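Local coordinates for BH2092 protein (Bacillus halodurans, PDB 3NHV) that is of unknown function but carries a rhodanese-like domain, a fold that in related proteins commonly serves sulfur transfer, at residues G33-D38 / T52-P57. Numbering follows the deposited sequence.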
loop_
_atom_site.group_PDB
_atom_site.type_symbol
_atom_site.label_atom_id
_atom_site.label_comp_id
_atom_site.label_asym_id
_atom_site.label_seq_id
_atom_site.Cartn_x
_atom_site.Cartn_y
_atom_site.Cartn_z
ATOM N N GLY B 33 -3.748 25.780 0.659
ATOM C CA GLY B 33 -4.150 25.298 -0.647
ATOM C C GLY B 33 -4.752 23.904 -0.612
ATOM O O GLY B 33 -5.087 23.349 -1.653
ATOM N N ILE B 34 -4.889 23.327 0.578
ATOM C CA ILE B 34 -5.461 21.990 0.703
ATOM C C ILE B 34 -6.572 21.931 1.743
ATOM O O ILE B 34 -6.654 22.772 2.635
ATOM C CB ILE B 34 -4.400 20.937 1.106
ATOM C CG1 ILE B 34 -3.835 21.272 2.484
ATOM C CG2 ILE B 34 -3.305 20.870 0.055
ATOM C CD1 ILE B 34 -2.757 20.321 2.963
ATOM N N ILE B 35 -7.425 20.924 1.621
ATOM C CA ILE B 35 -8.514 20.728 2.554
ATOM C C ILE B 35 -8.490 19.265 2.958
ATOM O O ILE B 35 -8.902 18.395 2.194
ATOM C CB ILE B 35 -9.881 21.043 1.903
ATOM C CG1 ILE B 35 -9.856 22.448 1.292
ATOM C CG2 ILE B 35 -10.989 20.944 2.951
ATOM C CD1 ILE B 35 -11.148 22.844 0.615
ATOM N N VAL B 36 -7.986 18.989 4.151
ATOM C CA VAL B 36 -7.917 17.618 4.624
ATOM C C VAL B 36 -9.302 17.135 5.049
ATOM O O VAL B 36 -9.921 17.713 5.944
ATOM C CB VAL B 36 -6.959 17.497 5.820
ATOM C CG1 VAL B 36 -6.739 16.031 6.150
ATOM C CG2 VAL B 36 -5.640 18.198 5.502
ATOM N N VAL B 37 -9.778 16.070 4.408
ATOM C CA VAL B 37 -11.091 15.501 4.701
ATOM C C VAL B 37 -11.009 14.068 5.237
ATOM O O VAL B 37 -10.498 13.166 4.561
ATOM C CB VAL B 37 -11.990 15.482 3.431
ATOM C CG1 VAL B 37 -13.385 14.953 3.777
ATOM C CG2 VAL B 37 -12.083 16.867 2.831
ATOM N N ASP B 38 -11.509 13.868 6.457
ATOM C CA ASP B 38 -11.531 12.543 7.083
ATOM C C ASP B 38 -12.803 11.890 6.554
ATOM O O ASP B 38 -13.901 12.390 6.780
ATOM C CB ASP B 38 -11.608 12.666 8.607
ATOM C CG ASP B 38 -11.401 11.338 9.316
ATOM O OD1 ASP B 38 -11.915 10.306 8.833
ATOM O OD2 ASP B 38 -10.730 11.328 10.371
ATOM N N THR B 52 -6.592 20.134 11.530
ATOM C CA THR B 52 -7.078 20.928 10.394
ATOM C C THR B 52 -7.973 20.141 9.440
ATOM O O THR B 52 -8.269 20.597 8.342
ATOM C CB THR B 52 -5.919 21.550 9.562
ATOM O OG1 THR B 52 -5.306 20.542 8.747
ATOM C CG2 THR B 52 -4.875 22.177 10.480
ATOM N N ALA B 53 -8.428 18.973 9.872
ATOM C CA ALA B 53 -9.268 18.151 9.021
ATOM C C ALA B 53 -10.752 18.204 9.371
ATOM O O ALA B 53 -11.133 18.145 10.542
ATOM C CB ALA B 53 -8.785 16.712 9.070
ATOM N N ILE B 54 -11.587 18.296 8.339
ATOM C CA ILE B 54 -13.033 18.330 8.519
ATOM C C ILE B 54 -13.600 16.929 8.343
ATOM O O ILE B 54 -13.025 16.111 7.627
ATOM C CB ILE B 54 -13.708 19.233 7.485
ATOM C CG1 ILE B 54 -13.353 18.761 6.077
ATOM C CG2 ILE B 54 -13.275 20.676 7.692
ATOM C CD1 ILE B 54 -13.931 19.618 4.992
ATOM N N SER B 55 -14.730 16.660 8.992
ATOM C CA SER B 55 -15.369 15.358 8.907
ATOM C C SER B 55 -16.435 15.277 7.826
ATOM O O SER B 55 -17.403 16.030 7.840
ATOM C CB SER B 55 -16.004 14.988 10.245
ATOM O OG SER B 55 -16.834 13.849 10.102
ATOM N N ILE B 56 -16.255 14.355 6.889
ATOM C CA ILE B 56 -17.220 14.162 5.816
ATOM C C ILE B 56 -17.209 12.680 5.446
ATOM O O ILE B 56 -16.535 12.283 4.498
ATOM C CB ILE B 56 -16.847 14.968 4.551
ATOM C CG1 ILE B 56 -16.604 16.445 4.894
ATOM C CG2 ILE B 56 -17.947 14.818 3.510
ATOM C CD1 ILE B 56 -17.838 17.226 5.310
ATOM N N PRO B 57 -17.945 11.842 6.195
ATOM C CA PRO B 57 -17.993 10.399 5.912
ATOM C C PRO B 57 -18.174 10.094 4.424
ATOM O O PRO B 57 -18.962 10.747 3.740
ATOM C CB PRO B 57 -19.175 9.927 6.750
ATOM C CG PRO B 57 -19.081 10.815 7.960
ATOM C CD PRO B 57 -18.808 12.182 7.340
HETATM O O HOH W 1 -8.081 21.256 5.843
#
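Three main-chain hydrogen bonds join Val-36 and Asp-38 to Ile-54 and Ile-56. Ile-54 is held at both ends of its residue: its N donates to Val-36 O (3.0 Å), and its O receives Asp-38 N (2.9 Å). The ladder continues as Ile-56 N reaches Asp-38 O at 3.1 Å, with an N-H...O angle of 171°. Val-36 O also receives a CA-H...O contact from Ala-53. Before the direct ladder begins, a water links strand 34-38 to the loop leading into strand 54-55, accepting from Val-36 N and donating to Thr-52 O at 2.6 Å.

These bonds pair Val-37 with Ile-54 and Asp-38 with Ser-55 in parallel register, joining the two strands of a beta-alpha-beta unit whose connection contains helix 42-47. Within the chain, strand 54-55 forms one margin of the parallel sheet of the rhodanese-like domain; strand 34-38 is bonded on its other side to strand 74-78.

Apolar packing divides between the two faces. On the face of Val-37 and Ile-54, the Ile-54 side chain has CG1 between backbone N and carbonyl carbon (chi1 57°), and its extended tip, CD1, rests against the neighbouring methyls Ile-35 CG2 (3.8 Å) and Val-37 CG2. The other Val-37 methyl, CG1, anti to the backbone N, meets Ile-56 CB at 3.5 Å. On the opposite face Val-36 CG1 packs against Ala-53 CB (3.6 Å), with Tyr-78 of strand 74-78 touching both residues. Also on this side, the Asp-38 carboxylate leads away from strand 54-55 and forms a salt bridge with Arg-40 through OD2.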